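Local coordinates for protein beta-L-arabinobiosidase (Bacteroides thetaiotaomicron, PDB 5MQR) that probably hydrolyses glycosidic bonds in complex plant pectin, with an N-terminal beta propeller and a glycoside hydrolase domain in one chain, at residues I1030-I1042 with F1054-I1068. Residues are numbered along the deposited sequence; the frame is centred on the assembly and turned at random.
Sequences IGLRPRLDDTIEI and FCLDNVLYHGHNLTI
Tyr1061 OH, reaching the loop of 1030-1042, is gripped by three partners. The backbone N of Arg1035 donates to Tyr1061 OH at 2.9 Å, near the ring plane, with an N-H...O angle of 150°. Water 2 accepts from Tyr1061 OH, its oxygen 2.7 Å away, and donates to Asp1037 O and Thr1039 O. Water 1 donates to Tyr1061 OH and ties it to Arg1033 O and Glu1041 N. With CG of Tyr1061 anti to the backbone N (chi1 179°), the ring extends toward the loop, and CE1 meets Pro1034 at the ring edge. His1062 CD2 lies over one face of the Tyr1061 ring, while His1062 NE2 is hydrogen-bonded to Met763 O of helix 754-765.

The loop is braced from within. Arg1035 holds Asp1037 side-on, NE to OD1 and NH2 to OD2, and NH1 bridges to Glu1041. Thr1039 N reaches Asp1037 OD1 from the opposite face of the carboxylate to Arg1035 NE, closing an Asx turn. An alanine in place of Arg1035 would probably leave Asp1037 and Glu1041 without their shared cation and the loop freer to move off the tyrosine.

Further along, the contact is apolar. Ile1030 CD1 lies 3.4 Å from Phe1054 CD1, and its CG2 lies 3.8 Å from Ile1068 CD1. Ile1042 and Ile1068 run alongside in opposite senses, Ile1042 CD1 3.7 Å from Ile1068 CG2. Leu1032 CD2 meets Val1059 CG1 tip to tip, as Ile1040 CD1 meets Leu1066 CD2.

The contact packs the loop and strand 1040-1042 on the antiparallel, type I' hairpin of strands 1053-1061 and 1064-1071, consistent with a glycosyl hydrolase family 65 C-terminal domain. Its hydrocarbon core is closed at the turn end by a tyrosine hydroxyl and two waters, which satisfy backbone polar groups of the loop.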
loop_
_atom_site.group_PDB
_atom_site.type_symbol
_atom_site.label_atom_id
_atom_site.label_comp_id
_atom_site.label_asym_id
_atom_site.label_seq_id
_atom_site.Cartn_x
_atom_site.Cartn_y
_atom_site.Cartn_z
ATOM N N ILE A 1030 -4.264 -13.215 -12.249
ATOM C CA ILE A 1030 -3.338 -12.176 -11.798
ATOM C C ILE A 1030 -2.270 -11.932 -12.859
ATOM O O ILE A 1030 -1.791 -10.816 -13.019
ATOM C CB ILE A 1030 -2.643 -12.579 -10.479
ATOM C CG1 ILE A 1030 -3.663 -12.746 -9.349
ATOM C CG2 ILE A 1030 -1.577 -11.559 -10.062
ATOM C CD1 ILE A 1030 -4.211 -11.439 -8.829
ATOM N N GLY A 1031 -1.903 -12.983 -13.588
ATOM C CA GLY A 1031 -1.128 -12.825 -14.783
ATOM C C GLY A 1031 0.373 -12.755 -14.602
ATOM O O GLY A 1031 1.058 -12.221 -15.488
ATOM N N LEU A 1032 0.914 -13.317 -13.523
ATOM C CA LEU A 1032 2.373 -13.436 -13.428
ATOM C C LEU A 1032 2.848 -14.478 -14.424
ATOM O O LEU A 1032 2.483 -15.637 -14.308
ATOM C CB LEU A 1032 2.812 -13.827 -12.022
ATOM C CG LEU A 1032 4.315 -14.093 -11.796
ATOM C CD1 LEU A 1032 5.192 -12.888 -12.111
ATOM C CD2 LEU A 1032 4.525 -14.522 -10.355
ATOM N N ARG A 1033 3.656 -14.060 -15.395
ATOM C CA ARG A 1033 4.124 -14.959 -16.456
ATOM C C ARG A 1033 5.555 -15.439 -16.230
ATOM O O ARG A 1033 6.503 -14.720 -16.497
ATOM C CB ARG A 1033 4.015 -14.258 -17.818
ATOM C CG ARG A 1033 2.640 -13.623 -18.095
ATOM C CD ARG A 1033 1.499 -14.635 -18.162
ATOM N NE ARG A 1033 1.696 -15.611 -19.233
ATOM C CZ ARG A 1033 1.007 -16.747 -19.377
ATOM N NH1 ARG A 1033 0.039 -17.090 -18.515
ATOM N NH2 ARG A 1033 1.283 -17.561 -20.399
ATOM N N PRO A 1034 5.724 -16.672 -15.740
ATOM C CA PRO A 1034 7.097 -17.041 -15.359
ATOM C C PRO A 1034 8.049 -17.072 -16.529
ATOM O O PRO A 1034 7.635 -17.391 -17.636
ATOM C CB PRO A 1034 6.928 -18.441 -14.750
ATOM C CG PRO A 1034 5.498 -18.469 -14.296
ATOM C CD PRO A 1034 4.745 -17.694 -15.329
ATOM N N ARG A 1035 9.302 -16.709 -16.282
ATOM C CA ARG A 1035 10.327 -16.610 -17.319
ATOM C C ARG A 1035 11.654 -17.156 -16.847
ATOM O O ARG A 1035 11.897 -17.279 -15.651
ATOM C CB ARG A 1035 10.545 -15.154 -17.715
ATOM C CG ARG A 1035 9.354 -14.502 -18.387
ATOM C CD ARG A 1035 9.461 -13.010 -18.266
ATOM N NE ARG A 1035 10.576 -12.493 -19.057
ATOM C CZ ARG A 1035 10.468 -11.733 -20.148
ATOM N NH1 ARG A 1035 9.289 -11.363 -20.627
ATOM N NH2 ARG A 1035 11.570 -11.328 -20.782
ATOM N N LEU A 1036 12.529 -17.435 -17.807
ATOM C CA LEU A 1036 13.892 -17.915 -17.532
ATOM C C LEU A 1036 14.843 -16.817 -17.092
ATOM O O LEU A 1036 15.847 -17.103 -16.462
ATOM C CB LEU A 1036 14.487 -18.568 -18.778
ATOM C CG LEU A 1036 13.736 -19.781 -19.312
ATOM C CD1 LEU A 1036 14.128 -20.071 -20.746
ATOM C CD2 LEU A 1036 13.975 -20.983 -18.419
ATOM N N ASP A 1037 14.545 -15.574 -17.452
ATOM C CA ASP A 1037 15.485 -14.455 -17.286
ATOM C C ASP A 1037 15.153 -13.663 -16.004
ATOM O O ASP A 1037 14.400 -14.154 -15.166
ATOM C CB ASP A 1037 15.504 -13.590 -18.576
ATOM C CG ASP A 1037 14.177 -12.861 -18.839
ATOM O OD1 ASP A 1037 13.275 -12.888 -17.976
ATOM O OD2 ASP A 1037 14.022 -12.245 -19.915
ATOM N N ASP A 1038 15.691 -12.449 -15.870
ATOM C CA ASP A 1038 15.533 -11.631 -14.672
ATOM C C ASP A 1038 14.421 -10.584 -14.804
ATOM O O ASP A 1038 14.340 -9.656 -13.996
ATOM C CB ASP A 1038 16.864 -10.926 -14.351
ATOM C CG ASP A 1038 18.040 -11.886 -14.341
ATOM O OD1 ASP A 1038 17.811 -13.083 -14.012
ATOM O OD2 ASP A 1038 19.179 -11.466 -14.685
ATOM N N THR A 1039 13.564 -10.726 -15.802
ATOM C CA THR A 1039 12.545 -9.727 -16.080
ATOM C C THR A 1039 11.222 -10.229 -15.470
ATOM O O THR A 1039 10.925 -11.421 -15.528
ATOM C CB THR A 1039 12.485 -9.441 -17.608
ATOM O OG1 THR A 1039 13.644 -8.671 -17.979
ATOM C CG2 THR A 1039 11.239 -8.674 -18.011
ATOM N N ILE A 1040 10.462 -9.329 -14.851
ATOM C CA ILE A 1040 9.144 -9.671 -14.341
ATOM C C ILE A 1040 8.094 -9.209 -15.342
ATOM O O ILE A 1040 8.125 -8.060 -15.782
ATOM C CB ILE A 1040 8.861 -9.012 -12.990
ATOM C CG1 ILE A 1040 9.967 -9.363 -11.989
ATOM C CG2 ILE A 1040 7.468 -9.414 -12.481
ATOM C CD1 ILE A 1040 9.852 -8.587 -10.687
ATOM N N GLU A 1041 7.174 -10.106 -15.686
ATOM C CA GLU A 1041 6.146 -9.849 -16.699
ATOM C C GLU A 1041 4.807 -10.217 -16.086
ATOM O O GLU A 1041 4.612 -11.359 -15.694
ATOM C CB GLU A 1041 6.412 -10.696 -17.953
ATOM C CG GLU A 1041 5.353 -10.605 -19.068
ATOM C CD GLU A 1041 5.524 -11.660 -20.183
ATOM O OE1 GLU A 1041 6.496 -12.436 -20.167
ATOM O OE2 GLU A 1041 4.671 -11.728 -21.098
ATOM N N ILE A 1042 3.912 -9.248 -15.976
ATOM C CA ILE A 1042 2.542 -9.520 -15.585
ATOM C C ILE A 1042 1.581 -9.017 -16.630
ATOM O O ILE A 1042 1.869 -8.067 -17.350
ATOM C CB ILE A 1042 2.150 -8.965 -14.196
ATOM C CG1 ILE A 1042 1.868 -7.458 -14.226
ATOM C CG2 ILE A 1042 3.222 -9.309 -13.183
ATOM C CD1 ILE A 1042 1.415 -6.897 -12.884
ATOM N N PHE A 1054 -7.207 -5.799 -5.802
ATOM C CA PHE A 1054 -6.830 -7.177 -5.463
ATOM C C PHE A 1054 -5.352 -7.210 -5.198
ATOM O O PHE A 1054 -4.637 -6.254 -5.518
ATOM C CB PHE A 1054 -7.192 -8.197 -6.566
ATOM C CG PHE A 1054 -6.579 -7.906 -7.909
ATOM C CD1 PHE A 1054 -5.282 -8.283 -8.194
ATOM C CD2 PHE A 1054 -7.315 -7.273 -8.899
ATOM C CE1 PHE A 1054 -4.714 -8.017 -9.440
ATOM C CE2 PHE A 1054 -6.758 -6.995 -10.145
ATOM C CZ PHE A 1054 -5.452 -7.375 -10.417
ATOM N N CYS A 1055 -4.875 -8.322 -4.662
ATOM C CA CYS A 1055 -3.453 -8.432 -4.396
ATOM C C CYS A 1055 -3.006 -9.869 -4.300
ATOM O O CYS A 1055 -3.648 -10.678 -3.656
ATOM C CB CYS A 1055 -3.124 -7.695 -3.090
ATOM S SG CYS A 1055 -1.426 -7.911 -2.535
ATOM N N LEU A 1056 -1.906 -10.173 -4.963
ATOM C CA LEU A 1056 -1.186 -11.420 -4.748
ATOM C C LEU A 1056 0.140 -11.064 -4.127
ATOM O O LEU A 1056 0.900 -10.298 -4.669
ATOM C CB LEU A 1056 -0.960 -12.177 -6.043
ATOM C CG LEU A 1056 -0.231 -13.518 -5.900
ATOM C CD1 LEU A 1056 -1.126 -14.577 -5.260
ATOM C CD2 LEU A 1056 0.256 -13.981 -7.265
ATOM N N ASP A 1057 0.413 -11.656 -2.981
ATOM C CA ASP A 1057 1.549 -11.285 -2.155
ATOM C C ASP A 1057 2.256 -12.539 -1.696
ATOM O O ASP A 1057 1.740 -13.657 -1.825
ATOM C CB ASP A 1057 1.034 -10.524 -0.947
ATOM C CG ASP A 1057 2.001 -9.486 -0.427
ATOM O OD1 ASP A 1057 3.212 -9.498 -0.735
ATOM O OD2 ASP A 1057 1.524 -8.631 0.335
ATOM N N ASN A 1058 3.440 -12.328 -1.144
ATOM C CA ASN A 1058 4.251 -13.377 -0.559
ATOM C C ASN A 1058 4.645 -14.421 -1.600
ATOM O O ASN A 1058 4.802 -15.592 -1.254
ATOM C CB ASN A 1058 3.531 -14.047 0.638
ATOM C CG ASN A 1058 4.499 -14.712 1.615
ATOM O OD1 ASN A 1058 5.636 -14.296 1.739
ATOM N ND2 ASN A 1058 4.052 -15.738 2.294
ATOM N N VAL A 1059 4.838 -13.999 -2.847
ATOM C CA VAL A 1059 5.205 -14.941 -3.896
ATOM C C VAL A 1059 6.728 -15.110 -3.870
ATOM O O VAL A 1059 7.462 -14.107 -3.951
ATOM C CB VAL A 1059 4.775 -14.432 -5.287
ATOM C CG1 VAL A 1059 5.282 -15.364 -6.394
ATOM C CG2 VAL A 1059 3.266 -14.276 -5.369
ATOM N N LEU A 1060 7.213 -16.349 -3.776
ATOM C CA LEU A 1060 8.644 -16.616 -3.930
ATOM C C LEU A 1060 8.919 -16.915 -5.382
ATOM O O LEU A 1060 8.536 -17.958 -5.901
ATOM C CB LEU A 1060 9.110 -17.771 -3.050
ATOM C CG LEU A 1060 10.636 -17.969 -2.928
ATOM C CD1 LEU A 1060 11.320 -16.713 -2.378
ATOM C CD2 LEU A 1060 10.911 -19.155 -2.020
ATOM N N TYR A 1061 9.571 -15.976 -6.049
ATOM C CA TYR A 1061 9.831 -16.059 -7.481
ATOM C C TYR A 1061 11.283 -15.670 -7.692
ATOM O O TYR A 1061 11.650 -14.529 -7.409
ATOM C CB TYR A 1061 8.897 -15.098 -8.241
ATOM C CG TYR A 1061 9.120 -15.097 -9.739
ATOM C CD1 TYR A 1061 8.505 -16.057 -10.561
ATOM C CD2 TYR A 1061 9.963 -14.155 -10.352
ATOM C CE1 TYR A 1061 8.711 -16.069 -11.940
ATOM C CE2 TYR A 1061 10.172 -14.164 -11.725
ATOM C CZ TYR A 1061 9.547 -15.124 -12.515
ATOM O OH TYR A 1061 9.753 -15.153 -13.865
ATOM N N HIS A 1062 12.101 -16.600 -8.179
ATOM C CA HIS A 1062 13.522 -16.336 -8.460
ATOM C C HIS A 1062 14.313 -15.806 -7.235
ATOM O O HIS A 1062 15.180 -14.924 -7.349
ATOM C CB HIS A 1062 13.671 -15.360 -9.652
ATOM C CG HIS A 1062 13.314 -15.955 -10.972
ATOM N ND1 HIS A 1062 14.058 -15.736 -12.104
ATOM C CD2 HIS A 1062 12.293 -16.758 -11.342
ATOM C CE1 HIS A 1062 13.515 -16.381 -13.116
ATOM N NE2 HIS A 1062 12.444 -17.014 -12.679
ATOM N N GLY A 1063 14.033 -16.372 -6.069
ATOM C CA GLY A 1063 14.708 -15.943 -4.841
ATOM C C GLY A 1063 14.311 -14.596 -4.279
ATOM O O GLY A 1063 14.924 -14.143 -3.354
ATOM N N HIS A 1064 13.257 -13.983 -4.818
ATOM C CA HIS A 1064 12.742 -12.690 -4.381
ATOM C C HIS A 1064 11.288 -12.856 -3.981
ATOM O O HIS A 1064 10.630 -13.777 -4.439
ATOM C CB HIS A 1064 12.849 -11.692 -5.525
ATOM C CG HIS A 1064 14.253 -11.272 -5.804
ATOM N ND1 HIS A 1064 15.167 -12.098 -6.433
ATOM C CD2 HIS A 1064 14.912 -10.126 -5.513
ATOM C CE1 HIS A 1064 16.327 -11.471 -6.526
ATOM N NE2 HIS A 1064 16.197 -10.273 -5.979
ATOM N N ASN A 1065 10.806 -11.978 -3.120
ATOM C CA ASN A 1065 9.418 -11.991 -2.668
ATOM C C ASN A 1065 8.604 -10.981 -3.469
ATOM O O ASN A 1065 8.884 -9.790 -3.370
ATOM C CB ASN A 1065 9.339 -11.658 -1.180
ATOM C CG ASN A 1065 10.045 -12.699 -0.325
ATOM O OD1 ASN A 1065 9.749 -13.887 -0.412
ATOM N ND2 ASN A 1065 10.985 -12.263 0.476
ATOM N N LEU A 1066 7.628 -11.433 -4.269
ATOM C CA LEU A 1066 6.872 -10.500 -5.111
ATOM C C LEU A 1066 5.511 -10.223 -4.575
ATOM O O LEU A 1066 4.884 -11.070 -3.919
ATOM C CB LEU A 1066 6.726 -10.956 -6.579
ATOM C CG LEU A 1066 7.940 -11.380 -7.402
ATOM C CD1 LEU A 1066 7.600 -11.468 -8.898
ATOM C CD2 LEU A 1066 9.113 -10.483 -7.202
ATOM N N THR A 1067 5.051 -9.022 -4.897
ATOM C CA THR A 1067 3.683 -8.598 -4.640
ATOM C C THR A 1067 3.136 -7.988 -5.907
ATOM O O THR A 1067 3.812 -7.200 -6.551
ATOM C CB THR A 1067 3.644 -7.511 -3.565
ATOM O OG1 THR A 1067 4.435 -7.932 -2.466
ATOM C CG2 THR A 1067 2.243 -7.213 -3.125
ATOM N N ILE A 1068 1.916 -8.344 -6.261
ATOM C CA ILE A 1068 1.243 -7.720 -7.390
ATOM C C ILE A 1068 -0.082 -7.236 -6.854
ATOM O O ILE A 1068 -0.838 -8.005 -6.285
ATOM C CB ILE A 1068 0.970 -8.728 -8.536
ATOM C CG1 ILE A 1068 2.284 -9.290 -9.084
ATOM C CG2 ILE A 1068 0.124 -8.081 -9.632
ATOM C CD1 ILE A 1068 2.122 -10.589 -9.838
HETATM O O HOH W 1 7.773 -12.858 -14.887
HETATM O O HOH W 2 11.899 -13.607 -14.365
HETATM O O HOH W 3 16.043 -14.026 -12.008
#